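Local coordinates for protein maleylpyruvate isomerase (Ralstonia sp., PDB 2V6K) that catalyses the glutathione-dependent isomerisation of maleylpyruvate to fumarylpyruvate in naphthalene degradation, acting as a homodimeric zeta-class glutathione transferase, at residues Y156-V170 with I189-F202. Numbering follows the deposited sequence.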
loop_
_atom_site.group_PDB
_atom_site.type_symbol
_atom_site.label_atom_id
_atom_site.label_comp_id
_atom_site.label_asym_id
_atom_site.label_seq_id
_atom_site.Cartn_x
_atom_site.Cartn_y
_atom_site.Cartn_z
ATOM N N TYR A 156 -22.140 -0.011 3.974
ATOM C CA TYR A 156 -20.734 -0.389 3.872
ATOM C C TYR A 156 -19.859 0.810 3.529
ATOM O O TYR A 156 -20.343 1.942 3.523
ATOM C CB TYR A 156 -20.579 -1.545 2.875
ATOM C CG TYR A 156 -21.516 -2.686 3.199
ATOM C CD1 TYR A 156 -21.278 -3.527 4.289
ATOM C CD2 TYR A 156 -22.667 -2.894 2.449
ATOM C CE1 TYR A 156 -22.155 -4.564 4.601
ATOM C CE2 TYR A 156 -23.554 -3.927 2.752
ATOM C CZ TYR A 156 -23.293 -4.754 3.828
ATOM O OH TYR A 156 -24.173 -5.768 4.121
ATOM N N SER A 157 -18.578 0.579 3.261
ATOM C CA SER A 157 -17.665 1.695 2.992
ATOM C C SER A 157 -18.052 2.480 1.747
ATOM O O SER A 157 -17.833 3.687 1.677
ATOM C CB SER A 157 -16.225 1.207 2.838
ATOM O OG SER A 157 -15.720 0.669 4.050
ATOM N N PHE A 158 -18.605 1.779 0.766
ATOM C CA PHE A 158 -18.994 2.373 -0.502
ATOM C C PHE A 158 -20.264 1.689 -0.987
ATOM O O PHE A 158 -20.333 0.459 -1.041
ATOM C CB PHE A 158 -17.877 2.198 -1.537
ATOM C CG PHE A 158 -18.168 2.862 -2.855
ATOM C CD1 PHE A 158 -17.783 4.177 -3.078
ATOM C CD2 PHE A 158 -18.834 2.175 -3.861
ATOM C CE1 PHE A 158 -18.059 4.805 -4.293
ATOM C CE2 PHE A 158 -19.122 2.792 -5.073
ATOM C CZ PHE A 158 -18.731 4.109 -5.290
ATOM N N GLY A 159 -21.265 2.487 -1.337
ATOM C CA GLY A 159 -22.540 1.939 -1.788
ATOM C C GLY A 159 -23.191 1.051 -0.744
ATOM O O GLY A 159 -22.979 1.231 0.456
ATOM N N ASP A 160 -23.975 0.075 -1.200
ATOM C CA ASP A 160 -24.715 -0.786 -0.276
ATOM C C ASP A 160 -24.413 -2.270 -0.472
ATOM O O ASP A 160 -25.208 -3.141 -0.100
ATOM C CB ASP A 160 -26.221 -0.508 -0.345
ATOM C CG ASP A 160 -26.961 -0.994 0.894
ATOM O OD1 ASP A 160 -26.436 -0.832 2.020
ATOM O OD2 ASP A 160 -28.073 -1.537 0.737
ATOM N N THR A 161 -23.249 -2.544 -1.053
ATOM C CA THR A 161 -22.700 -3.895 -1.101
ATOM C C THR A 161 -21.267 -3.865 -0.569
ATOM O O THR A 161 -20.592 -2.830 -0.651
ATOM C CB THR A 161 -22.694 -4.474 -2.532
ATOM O OG1 THR A 161 -21.859 -3.665 -3.368
ATOM C CG2 THR A 161 -24.109 -4.530 -3.116
ATOM N N PRO A 162 -20.799 -4.985 0.007
ATOM C CA PRO A 162 -19.392 -5.011 0.410
ATOM C C PRO A 162 -18.469 -4.829 -0.790
ATOM O O PRO A 162 -18.765 -5.310 -1.885
ATOM C CB PRO A 162 -19.221 -6.414 0.998
ATOM C CG PRO A 162 -20.604 -6.830 1.390
ATOM C CD PRO A 162 -21.500 -6.238 0.350
ATOM N N THR A 163 -17.373 -4.110 -0.574
ATOM C CA THR A 163 -16.357 -3.904 -1.605
ATOM C C THR A 163 -14.996 -4.244 -1.023
ATOM O O THR A 163 -14.872 -4.561 0.174
ATOM C CB THR A 163 -16.317 -2.444 -2.114
ATOM O OG1 THR A 163 -15.987 -1.568 -1.028
ATOM C CG2 THR A 163 -17.650 -2.032 -2.741
ATOM N N LEU A 164 -13.954 -4.178 -1.843
ATOM C CA LEU A 164 -12.642 -4.479 -1.286
ATOM C C LEU A 164 -12.222 -3.511 -0.179
ATOM O O LEU A 164 -11.425 -3.878 0.679
ATOM C CB LEU A 164 -11.555 -4.689 -2.347
ATOM C CG LEU A 164 -11.148 -3.635 -3.365
ATOM C CD1 LEU A 164 -10.312 -2.532 -2.735
ATOM C CD2 LEU A 164 -10.372 -4.328 -4.484
ATOM N N ALA A 165 -12.780 -2.299 -0.151
ATOM C CA ALA A 165 -12.465 -1.385 0.955
ATOM C C ALA A 165 -12.846 -2.007 2.302
ATOM O O ALA A 165 -12.096 -1.905 3.276
ATOM C CB ALA A 165 -13.141 -0.031 0.767
ATOM N N ASP A 166 -13.987 -2.686 2.352
ATOM C CA ASP A 166 -14.420 -3.344 3.588
ATOM C C ASP A 166 -13.497 -4.491 3.967
ATOM O O ASP A 166 -13.302 -4.769 5.156
ATOM C CB ASP A 166 -15.852 -3.862 3.452
ATOM C CG ASP A 166 -16.823 -2.773 3.077
ATOM O OD1 ASP A 166 -16.877 -1.742 3.781
ATOM O OD2 ASP A 166 -17.541 -2.956 2.072
ATOM N N CYS A 167 -12.936 -5.161 2.963
ATOM C CA CYS A 167 -11.966 -6.229 3.206
ATOM C C CYS A 167 -10.741 -5.704 3.933
ATOM O O CYS A 167 -10.164 -6.418 4.745
ATOM C CB CYS A 167 -11.530 -6.903 1.907
ATOM S SG CYS A 167 -12.841 -7.723 1.006
ATOM N N TYR A 168 -10.352 -4.464 3.639
ATOM C CA TYR A 168 -9.232 -3.832 4.333
ATOM C C TYR A 168 -9.652 -3.247 5.680
ATOM O O TYR A 168 -8.903 -3.332 6.656
ATOM C CB TYR A 168 -8.646 -2.702 3.494
ATOM C CG TYR A 168 -7.808 -3.086 2.293
ATOM C CD1 TYR A 168 -6.454 -2.747 2.238
ATOM C CD2 TYR A 168 -8.373 -3.709 1.178
ATOM C CE1 TYR A 168 -5.681 -3.041 1.125
ATOM C CE2 TYR A 168 -7.603 -4.006 0.051
ATOM C CZ TYR A 168 -6.260 -3.660 0.032
ATOM O OH TYR A 168 -5.493 -3.910 -1.075
ATOM N N LEU A 169 -10.829 -2.625 5.740
ATOM C CA LEU A 169 -11.241 -1.921 6.950
ATOM C C LEU A 169 -11.464 -2.852 8.139
ATOM O O LEU A 169 -10.999 -2.573 9.251
ATOM C CB LEU A 169 -12.500 -1.081 6.698
ATOM C CG LEU A 169 -12.998 -0.294 7.913
ATOM C CD1 LEU A 169 -12.015 0.817 8.276
ATOM C CD2 LEU A 169 -14.393 0.259 7.645
ATOM N N VAL A 170 -12.181 -3.946 7.914
ATOM C CA VAL A 170 -12.567 -4.824 9.014
ATOM C C VAL A 170 -11.358 -5.365 9.810
ATOM O O VAL A 170 -11.335 -5.258 11.030
ATOM C CB VAL A 170 -13.566 -5.912 8.546
ATOM C CG1 VAL A 170 -13.707 -7.020 9.566
ATOM C CG2 VAL A 170 -14.922 -5.263 8.279
ATOM N N ILE A 189 -17.203 4.252 10.735
ATOM C CA ILE A 189 -16.370 3.058 10.669
ATOM C C ILE A 189 -16.941 1.950 11.557
ATOM O O ILE A 189 -17.040 0.796 11.128
ATOM C CB ILE A 189 -14.904 3.389 11.046
ATOM C CG1 ILE A 189 -14.221 4.122 9.884
ATOM C CG2 ILE A 189 -14.121 2.136 11.423
ATOM C CD1 ILE A 189 -12.833 4.670 10.216
ATOM N N ARG A 190 -17.346 2.294 12.779
ATOM C CA ARG A 190 -17.903 1.287 13.677
ATOM C C ARG A 190 -19.170 0.667 13.086
ATOM O O ARG A 190 -19.377 -0.546 13.186
ATOM C CB ARG A 190 -18.169 1.876 15.064
ATOM C CG ARG A 190 -16.895 2.059 15.891
ATOM C CD ARG A 190 -17.192 2.508 17.313
ATOM N NE ARG A 190 -17.430 3.952 17.444
ATOM C CZ ARG A 190 -18.620 4.517 17.635
ATOM N NH1 ARG A 190 -19.727 3.779 17.695
ATOM N NH2 ARG A 190 -18.708 5.837 17.763
ATOM N N ALA A 191 -20.000 1.489 12.445
ATOM C CA ALA A 191 -21.232 0.989 11.829
ATOM C C ALA A 191 -20.938 0.085 10.631
ATOM O O ALA A 191 -21.598 -0.935 10.453
ATOM C CB ALA A 191 -22.146 2.132 11.436
ATOM N N VAL A 192 -19.941 0.442 9.824
ATOM C CA VAL A 192 -19.546 -0.407 8.695
ATOM C C VAL A 192 -19.024 -1.748 9.208
ATOM O O VAL A 192 -19.401 -2.811 8.699
ATOM C CB VAL A 192 -18.483 0.267 7.799
ATOM C CG1 VAL A 192 -17.921 -0.730 6.785
ATOM C CG2 VAL A 192 -19.079 1.470 7.090
ATOM N N ASP A 193 -18.163 -1.697 10.220
ATOM C CA ASP A 193 -17.634 -2.911 10.822
ATOM C C ASP A 193 -18.763 -3.811 11.340
ATOM O O ASP A 193 -18.745 -5.024 11.119
ATOM C CB ASP A 193 -16.658 -2.564 11.945
ATOM C CG ASP A 193 -16.057 -3.789 12.587
ATOM O OD1 ASP A 193 -15.354 -4.540 11.890
ATOM O OD2 ASP A 193 -16.307 -4.002 13.788
ATOM N N ALA A 194 -19.744 -3.216 12.017
ATOM C CA ALA A 194 -20.866 -3.983 12.549
ATOM C C ALA A 194 -21.690 -4.622 11.429
ATOM O O ALA A 194 -22.082 -5.793 11.525
ATOM C CB ALA A 194 -21.742 -3.099 13.429
ATOM N N ALA A 195 -21.950 -3.857 10.371
ATOM C CA ALA A 195 -22.705 -4.364 9.225
ATOM C C ALA A 195 -21.983 -5.534 8.555
ATOM O O ALA A 195 -22.598 -6.560 8.252
ATOM C CB ALA A 195 -22.980 -3.246 8.223
ATOM N N CYS A 196 -20.677 -5.397 8.343
ATOM C CA CYS A 196 -19.898 -6.492 7.771
ATOM C C CYS A 196 -19.919 -7.712 8.685
ATOM O O CYS A 196 -19.975 -8.847 8.210
ATOM C CB CYS A 196 -18.457 -6.053 7.522
ATOM S SG CYS A 196 -18.289 -4.815 6.225
ATOM N N GLY A 197 -19.906 -7.470 9.996
ATOM C CA GLY A 197 -19.916 -8.537 10.993
ATOM C C GLY A 197 -21.171 -9.388 10.988
ATOM O O GLY A 197 -21.189 -10.464 11.583
ATOM N N GLU A 198 -22.217 -8.912 10.315
ATOM C CA GLU A 198 -23.463 -9.671 10.172
ATOM C C GLU A 198 -23.403 -10.696 9.039
ATOM O O GLU A 198 -24.270 -11.572 8.943
ATOM C CB GLU A 198 -24.648 -8.727 9.933
ATOM C CG GLU A 198 -24.932 -7.756 11.070
ATOM C CD GLU A 198 -26.097 -6.826 10.771
ATOM O OE1 GLU A 198 -27.104 -7.285 10.192
ATOM O OE2 GLU A 198 -26.007 -5.633 11.122
ATOM N N LEU A 199 -22.384 -10.586 8.189
ATOM C CA LEU A 199 -22.289 -11.396 6.978
ATOM C C LEU A 199 -21.434 -12.637 7.171
ATOM O O LEU A 199 -20.345 -12.573 7.743
ATOM C CB LEU A 199 -21.735 -10.558 5.820
ATOM C CG LEU A 199 -22.497 -9.281 5.451
ATOM C CD1 LEU A 199 -21.724 -8.490 4.415
ATOM C CD2 LEU A 199 -23.899 -9.598 4.940
ATOM N N ASP A 200 -21.921 -13.764 6.663
ATOM C CA ASP A 200 -21.222 -15.037 6.793
ATOM C C ASP A 200 -19.784 -14.998 6.271
ATOM O O ASP A 200 -18.882 -15.569 6.888
ATOM C CB ASP A 200 -22.003 -16.145 6.080
ATOM C CG ASP A 200 -21.481 -17.524 6.409
ATOM O OD1 ASP A 200 -21.538 -17.916 7.594
ATOM O OD2 ASP A 200 -21.017 -18.215 5.481
ATOM N N ALA A 201 -19.565 -14.320 5.146
ATOM C CA ALA A 201 -18.236 -14.292 4.539
ATOM C C ALA A 201 -17.218 -13.640 5.471
ATOM O O ALA A 201 -16.074 -14.093 5.561
ATOM C CB ALA A 201 -18.272 -13.581 3.193
ATOM N N PHE A 202 -17.642 -12.587 6.164
ATOM C CA PHE A 202 -16.786 -11.912 7.138
ATOM C C PHE A 202 -16.620 -12.759 8.400
ATOM O O PHE A 202 -15.508 -12.909 8.910
ATOM C CB PHE A 202 -17.342 -10.532 7.490
ATOM C CG PHE A 202 -17.133 -9.489 6.418
ATOM C CD1 PHE A 202 -16.071 -8.591 6.506
ATOM C CD2 PHE A 202 -18.004 -9.388 5.335
ATOM C CE1 PHE A 202 -15.871 -7.620 5.529
ATOM C CE2 PHE A 202 -17.810 -8.413 4.351
ATOM C CZ PHE A 202 -16.741 -7.528 4.450
HETATM O O HOH W 1 -24.801 -6.368 6.688
HETATM O O HOH W 2 -13.337 -5.979 12.877
#
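A buried carboxylate, that of Asp166, lies against the apolar flank of helix 187-196: its OD1 is 3.3 Å from Val192 CG1, and its CB touches Cys196 SG. With CG beside the backbone N (chi1 -56°), the carboxylate turns back to the preceding loop. OD1 accepts from Ser157 N on its syn lone pair and from Ser157 OG, 2.7 Å away, above the carboxylate plane; OD2 takes Thr163 N at 2.9 Å. Thr163 OG1, at the N-cap, accepts a weak bond from Ala165 N, completing the N-capping box characteristic of the GST C-terminal domain, at the start of helix 164-178. Around the carboxylate the packing is apolar. Cys196 SG meets the Tyr156 ring at its edge, 5.0 Å from the centroid, while Cys196 CB sits 3.5 Å above the centre of one Phe202 face. Val170 CG2 touches both Cys196 CB and Phe202 CE1, at 3.7 Å each, and Leu199 CD1 rests on Pro162 CG. Two waters bridge the segments, one from Tyr156 OH to Ala195 O, the other from Val170 O to Asp193 OD1; Asp193 OD2 pairs with Arg177. Three bonds within 156-170 satisfy the Asp166 carboxylate, probably stabilising its charge; side-chain packing and waters, without direct hydrogen bonds, join the segments.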